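Local coordinates for fimbrial protein MyfA,Fimbrial protein MyfA,Fimbrial protein MyfA (Yersinia enterocolitica, PDB 5LND), which serves as the major pilus subunit of Myf fimbriae, a probable virulence factor, and is captured here as a self-complemented Ig-like domain, at residues F2-K7 with N120-S125; N11-G16 with A126-K131; A24-M29 with R81-F86. All coordinates share one frame; numbering follows the deposited sequence.

Contact 1. Residues F2-K7 with N120-S125; sequences FSVEFK and NSKDIS
V4 and F6 of strand 3-8, and F2 just before it, all point toward segment 120-125; the axes of 3-7 and 120-125 approach to 7.1 Å, 17° from parallel. No hydrogen bond joins the segments, so side chains carry the contact. F2 has CG anti to its backbone N, which brings the ring tip to tip with N120. The N120 CB lies over the ring centre of F2, 3.8 Å from the centroid, in a CH-pi contact, and the N120 amide is stacked only 16° from the ring plane. K122 comes to the same ring at its edge, in plane, with K122 CB 3.7 Å from F2 CZ; beyond CB its chain leads away. I124 holds CG1 between its own N and C (chi1 51°). This sets I124 CD1 over the F6 ring, 4.1 Å from its centroid, while I124 CG2 meets V4 CG1 at 3.7 Å. The backbone carbon of S125 closes on the F6 edge. N120 ND2 bonds to E107. Strand 3-8 shares a sheet with 22-30, whereas 120-125 pairs with 97-108, so these side chains meet between the two sheets of the Ig-like sandwich. Mostly carbon against carbon, the contact is consistent with mainly van der Waals packing, best buried at F6 and I124.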
loop_
_atom_site.group_PDB
_atom_site.type_symbol
_atom_site.label_atom_id
_atom_site.label_comp_id
_atom_site.label_asym_id
_atom_site.label_seq_id
_atom_site.Cartn_x
_atom_site.Cartn_y
_atom_site.Cartn_z
ATOM N N PHE B 2 14.061 30.818 12.750
ATOM C CA PHE B 2 13.378 29.531 12.614
ATOM C C PHE B 2 13.823 28.807 11.347
ATOM O O PHE B 2 13.825 29.379 10.250
ATOM C CB PHE B 2 11.857 29.735 12.613
ATOM C CG PHE B 2 11.077 28.656 11.878
ATOM C CD1 PHE B 2 10.696 27.483 12.525
ATOM C CD2 PHE B 2 10.686 28.836 10.552
ATOM C CE1 PHE B 2 9.978 26.502 11.857
ATOM C CE2 PHE B 2 9.963 27.861 9.890
ATOM C CZ PHE B 2 9.611 26.695 10.540
ATOM N N SER B 3 14.188 27.541 11.512
ATOM C CA SER B 3 14.649 26.725 10.408
ATOM C C SER B 3 14.242 25.291 10.668
ATOM O O SER B 3 14.096 24.883 11.817
ATOM C CB SER B 3 16.163 26.799 10.290
ATOM O OG SER B 3 16.783 25.991 11.268
ATOM N N VAL B 4 14.050 24.526 9.599
ATOM C CA VAL B 4 13.734 23.103 9.707
ATOM C C VAL B 4 14.628 22.339 8.743
ATOM O O VAL B 4 14.928 22.834 7.664
ATOM C CB VAL B 4 12.260 22.828 9.347
ATOM C CG1 VAL B 4 11.916 21.366 9.532
ATOM C CG2 VAL B 4 11.348 23.677 10.190
ATOM N N GLU B 5 15.094 21.158 9.127
ATOM C CA GLU B 5 15.689 20.264 8.139
ATOM C C GLU B 5 15.105 18.875 8.254
ATOM O O GLU B 5 15.020 18.323 9.340
ATOM C CB GLU B 5 17.211 20.195 8.243
ATOM C CG GLU B 5 17.845 19.129 7.315
ATOM C CD GLU B 5 17.785 19.466 5.809
ATOM O OE1 GLU B 5 16.686 19.712 5.259
ATOM O OE2 GLU B 5 18.854 19.455 5.160
ATOM N N PHE B 6 14.712 18.318 7.116
ATOM C CA PHE B 6 14.099 17.003 7.067
ATOM C C PHE B 6 14.688 16.200 5.907
ATOM O O PHE B 6 14.541 16.573 4.744
ATOM C CB PHE B 6 12.592 17.155 6.896
ATOM C CG PHE B 6 11.842 15.862 6.954
ATOM C CD1 PHE B 6 11.765 15.149 8.134
ATOM C CD2 PHE B 6 11.197 15.372 5.835
ATOM C CE1 PHE B 6 11.068 13.963 8.201
ATOM C CE2 PHE B 6 10.490 14.191 5.895
ATOM C CZ PHE B 6 10.429 13.486 7.082
ATOM N N LYS B 7 15.363 15.103 6.233
ATOM C CA LYS B 7 16.064 14.311 5.240
ATOM C C LYS B 7 15.821 12.846 5.493
ATOM O O LYS B 7 15.575 12.444 6.625
ATOM C CB LYS B 7 17.567 14.570 5.314
ATOM C CG LYS B 7 17.972 15.994 5.032
ATOM C CD LYS B 7 19.464 16.107 4.766
ATOM C CE LYS B 7 20.276 15.549 5.917
ATOM N NZ LYS B 7 21.713 15.931 5.810
ATOM N N ASN B 120 5.312 30.121 13.615
ATOM C CA ASN B 120 6.027 29.817 12.383
ATOM C C ASN B 120 5.614 28.449 11.855
ATOM O O ASN B 120 5.422 27.509 12.628
ATOM C CB ASN B 120 7.540 29.826 12.617
ATOM C CG ASN B 120 8.143 31.219 12.566
ATOM O OD1 ASN B 120 7.855 32.000 11.664
ATOM N ND2 ASN B 120 9.002 31.525 13.530
ATOM N N SER B 121 5.461 28.342 10.542
ATOM C CA SER B 121 5.198 27.044 9.940
ATOM C C SER B 121 5.876 26.909 8.593
ATOM O O SER B 121 6.204 27.903 7.948
ATOM C CB SER B 121 3.704 26.754 9.827
ATOM O OG SER B 121 3.054 27.668 8.971
ATOM N N LYS B 122 6.090 25.661 8.188
ATOM C CA LYS B 122 6.831 25.356 6.974
ATOM C C LYS B 122 6.561 23.918 6.558
ATOM O O LYS B 122 6.580 23.020 7.400
ATOM C CB LYS B 122 8.328 25.542 7.227
ATOM C CG LYS B 122 9.211 25.257 6.021
ATOM C CD LYS B 122 10.686 25.540 6.302
ATOM C CE LYS B 122 11.387 26.104 5.077
ATOM N NZ LYS B 122 11.047 25.366 3.836
ATOM N N ASP B 123 6.320 23.701 5.269
ATOM C CA ASP B 123 6.162 22.350 4.747
ATOM C C ASP B 123 7.477 21.582 4.679
ATOM O O ASP B 123 8.510 22.126 4.288
ATOM C CB ASP B 123 5.616 22.389 3.328
ATOM C CG ASP B 123 4.157 22.709 3.263
ATOM O OD1 ASP B 123 3.417 22.469 4.238
ATOM O OD2 ASP B 123 3.758 23.186 2.188
ATOM N N ILE B 124 7.418 20.299 5.008
ATOM C CA ILE B 124 8.560 19.425 4.816
ATOM C C ILE B 124 8.197 18.325 3.827
ATOM O O ILE B 124 7.020 18.017 3.638
ATOM C CB ILE B 124 9.037 18.812 6.141
ATOM C CG1 ILE B 124 7.871 18.173 6.890
ATOM C CG2 ILE B 124 9.714 19.862 7.003
ATOM C CD1 ILE B 124 8.297 17.417 8.107
ATOM N N SER B 125 9.212 17.746 3.194
ATOM C CA SER B 125 9.012 16.691 2.205
ATOM C C SER B 125 10.332 15.938 2.010
ATOM O O SER B 125 11.396 16.551 1.855
ATOM C CB SER B 125 8.501 17.286 0.882
ATOM O OG SER B 125 8.172 16.290 -0.068
#

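Contact 2. Residues N11-G16 with A126-K131; sequences NEIVSG and ATKTVK
K128 leaves its strand with CG anti to the backbone N, bends once at chi2 (69°) and then runs extended, which carries NZ to the loop 11-16. I13 places CG1 anti to its carbonyl carbon and keeps chi2 extended, so its side chain crosses that of K128 at about a right angle, I13 CD1 3.7 Å from K128 CE. At the tip, K128 NZ donates to N11 O over 2.5 Å, in the carbonyl plane; T9 O is a second acceptor for the same ammonium, so this buried lysine is gripped by two carbonyls. Farther along, a single bridge pairs V14 with K131. K131 N reaches I13 O at 2.7 Å in a straight bond (167°), although it stands above the carbonyl plane. S15 N meets K131 O at 2.6 Å, nearly along the C=O axis. A water bridges the backbones, accepting from I13 N at 2.9 Å and donating to T129 O at 2.8 Å. V130 adds apolar cover, its CG2 4.0 Å from I13 CG2. The loop thus joins strand 3-8 to strand 16-17 alongside residues 128-131, which pair on with strand 97-108 through K128 with Y99 and V130 with G97, while F25 of strand 22-30 packs against K128.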
loop_
_atom_site.group_PDB
_atom_site.type_symbol
_atom_site.label_atom_id
_atom_site.label_comp_id
_atom_site.label_asym_id
_atom_site.label_seq_id
_atom_site.Cartn_x
_atom_site.Cartn_y
_atom_site.Cartn_z
ATOM N N ASN B 11 20.887 4.946 6.284
ATOM C CA ASN B 11 20.813 3.489 6.339
ATOM C C ASN B 11 20.064 2.851 5.167
ATOM O O ASN B 11 19.094 3.395 4.645
ATOM C CB ASN B 11 20.275 3.007 7.692
ATOM C CG ASN B 11 18.963 3.645 8.057
ATOM O OD1 ASN B 11 18.876 4.861 8.214
ATOM N ND2 ASN B 11 17.931 2.828 8.216
ATOM N N GLU B 12 20.549 1.697 4.742
ATOM C CA GLU B 12 20.006 1.045 3.566
ATOM C C GLU B 12 18.830 0.175 3.964
ATOM O O GLU B 12 18.918 -0.597 4.911
ATOM C CB GLU B 12 21.104 0.206 2.928
ATOM C CG GLU B 12 20.715 -0.553 1.682
ATOM C CD GLU B 12 21.901 -1.284 1.079
ATOM O OE1 GLU B 12 21.904 -2.532 1.105
ATOM O OE2 GLU B 12 22.832 -0.610 0.589
ATOM N N ILE B 13 17.720 0.303 3.254
ATOM C CA ILE B 13 16.591 -0.559 3.533
ATOM C C ILE B 13 16.299 -1.470 2.341
ATOM O O ILE B 13 16.300 -1.033 1.185
ATOM C CB ILE B 13 15.349 0.243 3.944
ATOM C CG1 ILE B 13 15.703 1.262 5.029
ATOM C CG2 ILE B 13 14.278 -0.680 4.458
ATOM C CD1 ILE B 13 14.517 2.025 5.569
ATOM N N VAL B 14 16.068 -2.745 2.643
ATOM C CA VAL B 14 15.781 -3.765 1.644
ATOM C C VAL B 14 14.390 -4.264 1.960
ATOM O O VAL B 14 14.014 -4.320 3.132
ATOM C CB VAL B 14 16.779 -4.930 1.768
ATOM C CG1 VAL B 14 16.408 -6.085 0.854
ATOM C CG2 VAL B 14 18.175 -4.446 1.456
ATOM N N SER B 15 13.618 -4.590 0.928
ATOM C CA SER B 15 12.284 -5.163 1.107
ATOM C C SER B 15 12.297 -6.402 1.992
ATOM O O SER B 15 13.305 -7.103 2.077
ATOM C CB SER B 15 11.680 -5.524 -0.239
ATOM O OG SER B 15 12.549 -6.364 -0.963
ATOM N N GLY B 16 11.177 -6.656 2.658
ATOM C CA GLY B 16 11.054 -7.813 3.521
ATOM C C GLY B 16 10.759 -7.401 4.941
ATOM O O GLY B 16 10.620 -6.220 5.239
ATOM N N ALA B 126 10.268 14.612 2.063
ATOM C CA ALA B 126 11.443 13.778 1.811
ATOM C C ALA B 126 11.027 12.394 1.319
ATOM O O ALA B 126 9.912 11.941 1.580
ATOM C CB ALA B 126 12.312 13.662 3.056
ATOM N N THR B 127 11.921 11.722 0.602
ATOM C CA THR B 127 11.633 10.378 0.122
ATOM C C THR B 127 12.733 9.425 0.555
ATOM O O THR B 127 13.904 9.777 0.520
ATOM C CB THR B 127 11.464 10.327 -1.416
ATOM O OG1 THR B 127 12.711 10.629 -2.040
ATOM C CG2 THR B 127 10.417 11.316 -1.888
ATOM N N LYS B 128 12.344 8.233 0.990
ATOM C CA LYS B 128 13.298 7.217 1.409
ATOM C C LYS B 128 13.145 6.013 0.486
ATOM O O LYS B 128 12.032 5.634 0.120
ATOM C CB LYS B 128 13.039 6.825 2.863
ATOM C CG LYS B 128 13.883 5.689 3.395
ATOM C CD LYS B 128 15.325 6.106 3.543
ATOM C CE LYS B 128 16.130 4.987 4.147
ATOM N NZ LYS B 128 17.560 5.324 4.116
ATOM N N THR B 129 14.263 5.430 0.085
ATOM C CA THR B 129 14.226 4.311 -0.844
ATOM C C THR B 129 14.141 3.008 -0.075
ATOM O O THR B 129 14.831 2.829 0.921
ATOM C CB THR B 129 15.478 4.300 -1.730
ATOM O OG1 THR B 129 15.554 5.531 -2.453
ATOM C CG2 THR B 129 15.449 3.137 -2.710
ATOM N N VAL B 130 13.273 2.111 -0.520
ATOM C CA VAL B 130 13.330 0.731 -0.066
ATOM C C VAL B 130 13.751 -0.106 -1.264
ATOM O O VAL B 130 13.066 -0.133 -2.284
ATOM C CB VAL B 130 11.991 0.234 0.495
ATOM C CG1 VAL B 130 12.034 -1.263 0.685
ATOM C CG2 VAL B 130 11.689 0.911 1.815
ATOM N N LYS B 131 14.895 -0.765 -1.146
ATOM C CA LYS B 131 15.436 -1.554 -2.243
ATOM C C LYS B 131 14.775 -2.920 -2.339
ATOM O O LYS B 131 14.319 -3.472 -1.339
ATOM C CB LYS B 131 16.938 -1.731 -2.068
ATOM C CG LYS B 131 17.721 -0.431 -1.979
ATOM C CD LYS B 131 17.719 0.359 -3.280
ATOM C CE LYS B 131 18.766 1.471 -3.248
ATOM N NZ LYS B 131 20.124 0.942 -2.923
HETATM O O HOH W 1 17.606 2.435 1.229
#

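Contact 3. Residues A24-M29 with R81-F86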
loop_
_atom_site.group_PDB
_atom_site.type_symbol
_atom_site.label_atom_id
_atom_site.label_comp_id
_atom_site.label_asym_id
_atom_site.label_seq_id
_atom_site.Cartn_x
_atom_site.Cartn_y
_atom_site.Cartn_z
ATOM N N ALA B 24 14.269 5.984 8.999
ATOM C CA ALA B 24 13.866 6.341 7.645
ATOM C C ALA B 24 14.049 7.828 7.358
ATOM O O ALA B 24 14.465 8.208 6.264
ATOM C CB ALA B 24 12.429 5.926 7.397
ATOM N N PHE B 25 13.706 8.659 8.336
ATOM C CA PHE B 25 13.814 10.106 8.190
ATOM C C PHE B 25 14.422 10.739 9.430
ATOM O O PHE B 25 14.262 10.231 10.540
ATOM C CB PHE B 25 12.441 10.746 7.954
ATOM C CG PHE B 25 11.789 10.369 6.652
ATOM C CD1 PHE B 25 12.335 10.761 5.437
ATOM C CD2 PHE B 25 10.605 9.651 6.646
ATOM C CE1 PHE B 25 11.722 10.413 4.243
ATOM C CE2 PHE B 25 9.988 9.319 5.458
ATOM C CZ PHE B 25 10.552 9.700 4.259
ATOM N N HIS B 26 15.104 11.862 9.231
ATOM C CA HIS B 26 15.613 12.642 10.345
ATOM C C HIS B 26 15.143 14.083 10.235
ATOM O O HIS B 26 15.221 14.687 9.162
ATOM C CB HIS B 26 17.134 12.592 10.396
ATOM C CG HIS B 26 17.724 13.326 11.561
ATOM N ND1 HIS B 26 17.613 12.878 12.860
ATOM C CD2 HIS B 26 18.440 14.476 11.621
ATOM C CE1 HIS B 26 18.234 13.718 13.669
ATOM N NE2 HIS B 26 18.744 14.697 12.942
ATOM N N LEU B 27 14.665 14.623 11.353
ATOM C CA LEU B 27 14.084 15.956 11.381
ATOM C C LEU B 27 14.796 16.828 12.395
ATOM O O LEU B 27 15.115 16.370 13.488
ATOM C CB LEU B 27 12.603 15.864 11.751
ATOM C CG LEU B 27 11.925 17.175 12.157
ATOM C CD1 LEU B 27 11.770 18.092 10.984
ATOM C CD2 LEU B 27 10.590 16.888 12.786
ATOM N N VAL B 28 15.055 18.081 12.028
ATOM C CA VAL B 28 15.638 19.047 12.953
ATOM C C VAL B 28 14.842 20.340 12.944
ATOM O O VAL B 28 14.755 21.008 11.920
ATOM C CB VAL B 28 17.101 19.364 12.598
ATOM C CG1 VAL B 28 17.683 20.332 13.602
ATOM C CG2 VAL B 28 17.918 18.094 12.576
ATOM N N MET B 29 14.264 20.690 14.088
ATOM C CA MET B 29 13.480 21.914 14.206
ATOM C C MET B 29 14.191 22.901 15.136
ATOM O O MET B 29 14.345 22.639 16.329
ATOM C CB MET B 29 12.069 21.598 14.725
ATOM C CG MET B 29 11.243 20.680 13.826
ATOM S SD MET B 29 9.735 20.052 14.577
ATOM C CE MET B 29 10.394 18.904 15.771
ATOM N N ARG B 81 16.995 23.734 19.877
ATOM C CA ARG B 81 17.016 22.714 18.843
ATOM C C ARG B 81 16.406 21.392 19.278
ATOM O O ARG B 81 16.784 20.830 20.308
ATOM C CB ARG B 81 18.444 22.493 18.368
ATOM C CG ARG B 81 18.530 21.703 17.091
ATOM C CD ARG B 81 19.833 21.973 16.378
ATOM N NE ARG B 81 20.889 21.035 16.742
ATOM C CZ ARG B 81 21.421 20.148 15.907
ATOM N NH1 ARG B 81 21.000 20.071 14.651
ATOM N NH2 ARG B 81 22.383 19.337 16.326
ATOM N N VAL B 82 15.450 20.912 18.484
ATOM C CA VAL B 82 14.880 19.578 18.649
ATOM C C VAL B 82 15.218 18.692 17.452
ATOM O O VAL B 82 15.094 19.107 16.299
ATOM C CB VAL B 82 13.351 19.626 18.759
ATOM C CG1 VAL B 82 12.782 18.224 18.932
ATOM C CG2 VAL B 82 12.934 20.516 19.898
ATOM N N GLU B 83 15.633 17.464 17.734
ATOM C CA GLU B 83 15.815 16.470 16.693
ATOM C C GLU B 83 14.871 15.305 16.905
ATOM O O GLU B 83 14.526 14.970 18.043
ATOM C CB GLU B 83 17.247 15.960 16.693
ATOM C CG GLU B 83 18.274 17.063 16.717
ATOM C CD GLU B 83 19.619 16.594 16.256
ATOM O OE1 GLU B 83 19.752 15.395 15.935
ATOM O OE2 GLU B 83 20.543 17.422 16.205
ATOM N N ALA B 84 14.468 14.684 15.802
ATOM C CA ALA B 84 13.654 13.478 15.859
ATOM C C ALA B 84 14.020 12.570 14.708
ATOM O O ALA B 84 14.230 13.042 13.593
ATOM C CB ALA B 84 12.187 13.817 15.812
ATOM N N THR B 85 14.110 11.272 14.984
ATOM C CA THR B 85 14.242 10.278 13.924
ATOM C C THR B 85 12.921 9.535 13.780
ATOM O O THR B 85 12.304 9.155 14.774
ATOM C CB THR B 85 15.360 9.270 14.207
ATOM O OG1 THR B 85 16.582 9.967 14.461
ATOM C CG2 THR B 85 15.562 8.342 13.019
ATOM N N PHE B 86 12.480 9.346 12.544
ATOM C CA PHE B 86 11.285 8.566 12.293
ATOM C C PHE B 86 11.700 7.210 11.758
ATOM O O PHE B 86 12.380 7.119 10.734
ATOM C CB PHE B 86 10.357 9.291 11.316
ATOM C CG PHE B 86 9.816 10.585 11.851
ATOM C CD1 PHE B 86 8.585 10.625 12.491
ATOM C CD2 PHE B 86 10.545 11.766 11.719
ATOM C CE1 PHE B 86 8.082 11.822 12.989
ATOM C CE2 PHE B 86 10.053 12.968 12.218
ATOM C CZ PHE B 86 8.820 12.991 12.853
#
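Strands 24-29 and 81-86 run antiparallel at 168°, with F25-F86, L27-A84 and M29-V82 as hydrogen-bonded pairs and H26-T85 and V28-E83 as non-hydrogen-bonded ones, L27 N donating to A84 O at 2.8 Å, almost along the C=O axis, and V82 N to M29 O at 3.0 Å. On the face of F25, L27, M29, V82, A84 and F86, the side chains of L27 and F86 run abreast, and L27 CB sits at the edge of the F86 ring, in plane, 3.9 Å from F86 CE2. M29 bends at chi3 (-71°) so that its CE comes to 4.0 Å from V82 CG1. The ring of W73 meets F86 edge-to-face, F25 stacks on F6, and W38 of strand 37-52 covers M29 and V82. The face of H26, V28, E83 and T85 is mostly polar. H26, with CG anti to its backbone N, presents its ring edge to T85 and E83; the bond between H26 ND1 and T85 OG1 is weak at 3.5 Å. The carboxylate of E83 stands 77° from that ring; within 81-86 it probably forms a salt bridge with R81, though its position is less certain. V28 CG1 rests 3.5 Å from R81 NH1. At one end F86 O accepts from both A24 N (2.8 Å) and F25 N (3.1 Å), each in the carbonyl plane: a classic beta bulge, A24 and F25 both facing F86. An apolar inner face with a more polar, partly exposed one behind it suits one sheet of an Ig-like beta sandwich.

Overall arrangement
From the N terminus the chain passes in turn through 2-7, 11-16 and 24-29, the first halves of contacts 1, 2 and 3. Contact 3 closes first, at 81-86, so its loop lies within those of both others. Contact 1 closes next at 120-125 and contact 2 last at 126-131; these two cross, sharing strand 118-130. Segment 2-7 of contact 1 joins contact 3 in one sheet, strand 3-8 beside strand 22-30, with E5 O and V28 N probably hydrogen-bonded. A126 packs on both F6 and F25, joining all three. Strand 118-130, running beside strand 3-8 and paired with strand 97-108, is consistent with the complementing donor strand of this self-complemented subunit.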